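Probable GTP-binding protein engB (Pyrococcus horikoshii, PDB 2CXX) probably binds and hydrolyses GTP as an EngB-family, magnesium-dependent P-loop GTPase needed for normal cell division and septation. Local coordinates at residues Glu107-Ile110 against Asp111-Phe114; Gln116-Glu120 against Leu121-Thr125. All coordinates share one frame; numbering follows the deposited sequence.

Interaction 1. Residues Glu107-Ile110 against Asp111-Phe114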
loop_
_atom_site.group_PDB
_atom_site.type_symbol
_atom_site.label_atom_id
_atom_site.label_comp_id
_atom_site.label_asym_id
_atom_site.label_seq_id
_atom_site.Cartn_x
_atom_site.Cartn_y
_atom_site.Cartn_z
ATOM N N GLU A 107 -9.285 18.265 -3.758
ATOM C CA GLU A 107 -8.652 17.215 -4.551
ATOM C C GLU A 107 -8.860 15.898 -3.806
ATOM O O GLU A 107 -9.002 15.882 -2.573
ATOM C CB GLU A 107 -7.146 17.465 -4.701
ATOM C CG GLU A 107 -6.761 18.854 -5.212
ATOM C CD GLU A 107 -5.252 19.002 -5.442
ATOM O OE1 GLU A 107 -4.470 18.129 -4.989
ATOM O OE2 GLU A 107 -4.838 20.005 -6.069
ATOM N N ILE A 108 -8.843 14.805 -4.560
ATOM C CA ILE A 108 -9.061 13.499 -3.983
ATOM C C ILE A 108 -7.701 12.984 -3.563
ATOM O O ILE A 108 -6.830 12.845 -4.401
ATOM C CB ILE A 108 -9.613 12.519 -5.027
ATOM C CG1 ILE A 108 -10.791 13.189 -5.746
ATOM C CG2 ILE A 108 -9.917 11.164 -4.348
ATOM C CD1 ILE A 108 -12.003 13.229 -4.900
ATOM N N PRO A 109 -7.519 12.718 -2.254
ATOM C CA PRO A 109 -6.209 12.204 -1.791
ATOM C C PRO A 109 -5.878 10.875 -2.492
ATOM O O PRO A 109 -6.758 10.043 -2.742
ATOM C CB PRO A 109 -6.405 12.003 -0.308
ATOM C CG PRO A 109 -7.588 12.947 0.031
ATOM C CD PRO A 109 -8.487 12.793 -1.152
ATOM N N ILE A 110 -4.596 10.710 -2.816
ATOM C CA ILE A 110 -4.130 9.506 -3.507
ATOM C C ILE A 110 -4.524 8.202 -2.772
ATOM O O ILE A 110 -4.956 7.184 -3.397
ATOM C CB ILE A 110 -2.592 9.531 -3.576
ATOM C CG1 ILE A 110 -2.113 10.623 -4.515
ATOM C CG2 ILE A 110 -2.067 8.189 -4.021
ATOM C CD1 ILE A 110 -0.608 10.770 -4.495
ATOM N N ASP A 111 -4.330 8.165 -1.482
ATOM C CA ASP A 111 -4.643 6.952 -0.726
ATOM C C ASP A 111 -6.104 6.533 -0.806
ATOM O O ASP A 111 -6.446 5.341 -0.851
ATOM C CB ASP A 111 -4.274 7.116 0.746
ATOM C CG ASP A 111 -2.762 6.939 1.014
ATOM O OD1 ASP A 111 -2.022 6.328 0.222
ATOM O OD2 ASP A 111 -2.319 7.468 2.035
ATOM N N VAL A 112 -6.974 7.542 -0.755
ATOM C CA VAL A 112 -8.411 7.329 -0.795
ATOM C C VAL A 112 -8.780 6.879 -2.223
ATOM O O VAL A 112 -9.508 5.919 -2.414
ATOM C CB VAL A 112 -9.102 8.635 -0.499
ATOM C CG1 VAL A 112 -10.602 8.540 -0.856
ATOM C CG2 VAL A 112 -8.884 9.029 0.955
ATOM N N GLU A 113 -8.254 7.583 -3.201
ATOM C CA GLU A 113 -8.522 7.274 -4.586
ATOM C C GLU A 113 -8.112 5.854 -4.883
ATOM O O GLU A 113 -8.882 5.084 -5.495
ATOM C CB GLU A 113 -7.759 8.228 -5.524
ATOM C CG GLU A 113 -8.173 8.005 -6.953
ATOM C CD GLU A 113 -7.339 8.776 -7.977
ATOM O OE1 GLU A 113 -7.669 8.717 -9.190
ATOM O OE2 GLU A 113 -6.331 9.416 -7.583
ATOM N N PHE A 114 -6.922 5.462 -4.423
ATOM C CA PHE A 114 -6.452 4.111 -4.735
ATOM C C PHE A 114 -7.187 2.977 -4.025
ATOM O O PHE A 114 -7.496 1.951 -4.642
ATOM C CB PHE A 114 -4.947 3.980 -4.464
ATOM C CG PHE A 114 -4.356 2.767 -5.076
ATOM C CD1 PHE A 114 -4.267 2.640 -6.439
ATOM C CD2 PHE A 114 -3.929 1.729 -4.266
ATOM C CE1 PHE A 114 -3.738 1.440 -6.988
ATOM C CE2 PHE A 114 -3.401 0.538 -4.793
ATOM C CZ PHE A 114 -3.317 0.407 -6.168
HETATM O O HOH W 1 -5.625 11.464 -6.272
HETATM O O HOH W 2 -4.688 7.392 -6.525
#
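Glu113 N donates to Pro109 O at 2.9 Å, nearly straight at 168°, and Phe114 N to Ile110 O at 2.8 Å, so the first i to i+4 bonds of helix 110-120 run from the N-cap Pro109 and from Ile110. The proline, which has no N-H to give, marks the switch from loop to helix, and its CB meets Val112 CG2 at 4.1 Å. Ile108 reaches over the first turn with its CG2 branch, which lies anti to the backbone N and touches Glu113 CB at 3.8 Å; the two side chains cross at about a right angle. Pro109 touches Ile99 and Trp102 of helix 94-104, and Val112 touches Phe149 of helix 138-149, so the helix start packs against both of these helices of the P-loop GTPase domain. The Glu113 side chain, CG anti to the backbone N (chi1 -173°) and extended beyond, carries OE2 to a salt bridge with Lys69 NZ of helix 62-79. Two waters also donate to Glu113 OE2. One of them bridges to Ile108 O, which it meets at 2.6 Å. The other lies 2.8 Å from Glu113 OE2 and donates its second proton to Ile110 O.

Interaction 2. Residues Gln116-Glu120 against Leu121-Thr125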
loop_
_atom_site.group_PDB
_atom_site.type_symbol
_atom_site.label_atom_id
_atom_site.label_comp_id
_atom_site.label_asym_id
_atom_site.label_seq_id
_atom_site.Cartn_x
_atom_site.Cartn_y
_atom_site.Cartn_z
ATOM N N GLN A 116 -10.207 3.073 -3.115
ATOM C CA GLN A 116 -11.526 2.952 -3.716
ATOM C C GLN A 116 -11.452 2.359 -5.093
ATOM O O GLN A 116 -12.381 1.618 -5.504
ATOM C CB GLN A 116 -12.248 4.296 -3.726
ATOM C CG GLN A 116 -12.608 4.726 -2.296
ATOM C CD GLN A 116 -13.333 6.077 -2.222
ATOM O OE1 GLN A 116 -13.671 6.661 -3.251
ATOM N NE2 GLN A 116 -13.599 6.555 -1.002
ATOM N N PHE A 117 -10.324 2.576 -5.773
ATOM C CA PHE A 117 -10.140 1.991 -7.089
ATOM C C PHE A 117 -10.058 0.449 -6.933
ATOM O O PHE A 117 -10.717 -0.305 -7.681
ATOM C CB PHE A 117 -8.871 2.579 -7.733
ATOM C CG PHE A 117 -8.299 1.754 -8.875
ATOM C CD1 PHE A 117 -8.926 1.724 -10.147
ATOM C CD2 PHE A 117 -7.123 1.033 -8.698
ATOM C CE1 PHE A 117 -8.374 0.987 -11.203
ATOM C CE2 PHE A 117 -6.561 0.306 -9.718
ATOM C CZ PHE A 117 -7.165 0.268 -10.992
ATOM N N LEU A 118 -9.269 -0.024 -5.978
ATOM C CA LEU A 118 -9.170 -1.469 -5.787
ATOM C C LEU A 118 -10.541 -2.074 -5.477
ATOM O O LEU A 118 -10.820 -3.236 -5.862
ATOM C CB LEU A 118 -8.208 -1.804 -4.646
ATOM C CG LEU A 118 -6.734 -1.407 -4.963
ATOM C CD1 LEU A 118 -5.855 -1.540 -3.742
ATOM C CD2 LEU A 118 -6.168 -2.323 -6.102
ATOM N N ARG A 119 -11.387 -1.312 -4.782
ATOM C CA ARG A 119 -12.727 -1.841 -4.431
ATOM C C ARG A 119 -13.579 -1.971 -5.683
ATOM O O ARG A 119 -14.302 -2.956 -5.819
ATOM C CB ARG A 119 -13.405 -0.940 -3.377
ATOM C CG ARG A 119 -14.862 -1.418 -2.909
ATOM C CD ARG A 119 -14.749 -2.666 -2.004
ATOM N NE ARG A 119 -16.014 -3.427 -1.906
ATOM C CZ ARG A 119 -16.748 -3.521 -0.808
ATOM N NH1 ARG A 119 -16.366 -2.874 0.292
ATOM N NH2 ARG A 119 -17.806 -4.348 -0.782
ATOM N N GLU A 120 -13.472 -1.032 -6.608
ATOM C CA GLU A 120 -14.197 -1.132 -7.894
ATOM C C GLU A 120 -13.732 -2.345 -8.648
ATOM O O GLU A 120 -14.482 -2.880 -9.431
ATOM C CB GLU A 120 -13.961 0.082 -8.813
ATOM C CG GLU A 120 -14.640 1.348 -8.350
ATOM C CD GLU A 120 -14.466 2.489 -9.323
ATOM O OE1 GLU A 120 -14.077 2.229 -10.494
ATOM O OE2 GLU A 120 -14.727 3.647 -8.908
ATOM N N LEU A 121 -12.494 -2.776 -8.419
ATOM C CA LEU A 121 -11.970 -3.959 -9.120
ATOM C C LEU A 121 -12.156 -5.295 -8.396
ATOM O O LEU A 121 -11.704 -6.320 -8.886
ATOM C CB LEU A 121 -10.471 -3.754 -9.398
ATOM C CG LEU A 121 -10.181 -3.070 -10.739
ATOM C CD1 LEU A 121 -10.930 -1.758 -10.863
ATOM C CD2 LEU A 121 -8.671 -2.818 -10.841
ATOM N N ASP A 122 -12.804 -5.255 -7.245
ATOM C CA ASP A 122 -13.128 -6.418 -6.395
ATOM C C ASP A 122 -11.867 -7.124 -5.916
ATOM O O ASP A 122 -11.837 -8.332 -5.729
ATOM C CB ASP A 122 -14.100 -7.398 -7.092
ATOM C CG ASP A 122 -15.408 -6.726 -7.529
ATOM O OD1 ASP A 122 -15.931 -5.815 -6.818
ATOM O OD2 ASP A 122 -15.986 -7.167 -8.536
ATOM N N ILE A 123 -10.808 -6.343 -5.682
ATOM C CA ILE A 123 -9.588 -6.943 -5.187
ATOM C C ILE A 123 -9.509 -6.807 -3.670
ATOM O O ILE A 123 -9.510 -5.679 -3.162
ATOM C CB ILE A 123 -8.365 -6.241 -5.830
ATOM C CG1 ILE A 123 -8.319 -6.604 -7.312
ATOM C CG2 ILE A 123 -7.064 -6.649 -5.067
ATOM C CD1 ILE A 123 -7.228 -5.806 -8.116
ATOM N N PRO A 124 -9.476 -7.931 -2.927
ATOM C CA PRO A 124 -9.384 -7.882 -1.460
ATOM C C PRO A 124 -8.138 -7.040 -1.126
ATOM O O PRO A 124 -7.035 -7.275 -1.667
ATOM C CB PRO A 124 -9.162 -9.343 -1.032
ATOM C CG PRO A 124 -9.436 -10.133 -2.215
ATOM C CD PRO A 124 -9.214 -9.296 -3.432
ATOM N N THR A 125 -8.302 -6.074 -0.223
ATOM C CA THR A 125 -7.199 -5.176 0.102
ATOM C C THR A 125 -6.929 -5.066 1.575
ATOM O O THR A 125 -7.848 -4.850 2.367
ATOM C CB THR A 125 -7.504 -3.772 -0.444
ATOM O OG1 THR A 125 -7.655 -3.834 -1.866
ATOM C CG2 THR A 125 -6.344 -2.799 -0.103
HETATM O O HOH W 3 -16.922 -4.401 -4.689
HETATM O O HOH W 4 -17.200 -3.881 -8.253
HETATM O O HOH W 5 -15.243 -5.550 -10.363
#
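The Phe117 ring is met obliquely by Leu121, whose CD2 comes to 3.4 Å from Phe117 CZ at the far end of the ring, while Leu121 CD1 approaches Phe117 CE1 at 3.8 Å; the other flat group, the Arg119 guanidinium, has a water in its plane at the edge, bound to NE. That water also donates to Asp122 OD1, linking two opposite charges that do not touch. With chi1 at 161° the Phe117 ring is carried away from its own backbone N, toward the Leu121 methyls one turn on. The helix ends in a Schellman motif: Asp122 has positive phi (62°), Ile123 N reaches back to Leu118 O at 3.1 Å in a nearly straight bond, and Asp122 N binds Arg119 O at 3.1 Å. Past the turn, Thr125 OG1 donates to Ile123 O at 2.9 Å and rests against Leu118 CD1 at 3.5 Å. Shortening Leu121 to an alanine removes both methyls, which would probably open a gap beside the CZ and CE1 end of the Phe117 ring and leave Ile76 without this partner. Phe117 packs on Val73 and Glu77, and Leu121 on Ile76, of helix 62-79; Ile123 shares Ile76, and Leu118, Ile123 and Thr125 pack on Ala86 of strand 85-91 as the chain enters strand 125-130, the neighbour of 85-91 in the sheet.

Overall arrangement
From the N terminus, the chain leaves strand 85-91, passes through helix 94-104 and a loop, and interaction 1 closes that loop onto the start of helix 110-120. The helix then runs on, and interaction 2 ends it and turns the chain into the adjacent parallel strand 125-130, completing a beta-alpha-beta crossover that holds both helices. The two contacts stand in series, neither nested nor crossing, with centres about 13 Å apart and no touch between them beyond their shared helix. Interaction 1 sets the helix start against helices 94-104 and 138-149, near the predicted GTP-binding residue Arg9; interaction 2 sets its end against helix 62-79 and strand 85-91.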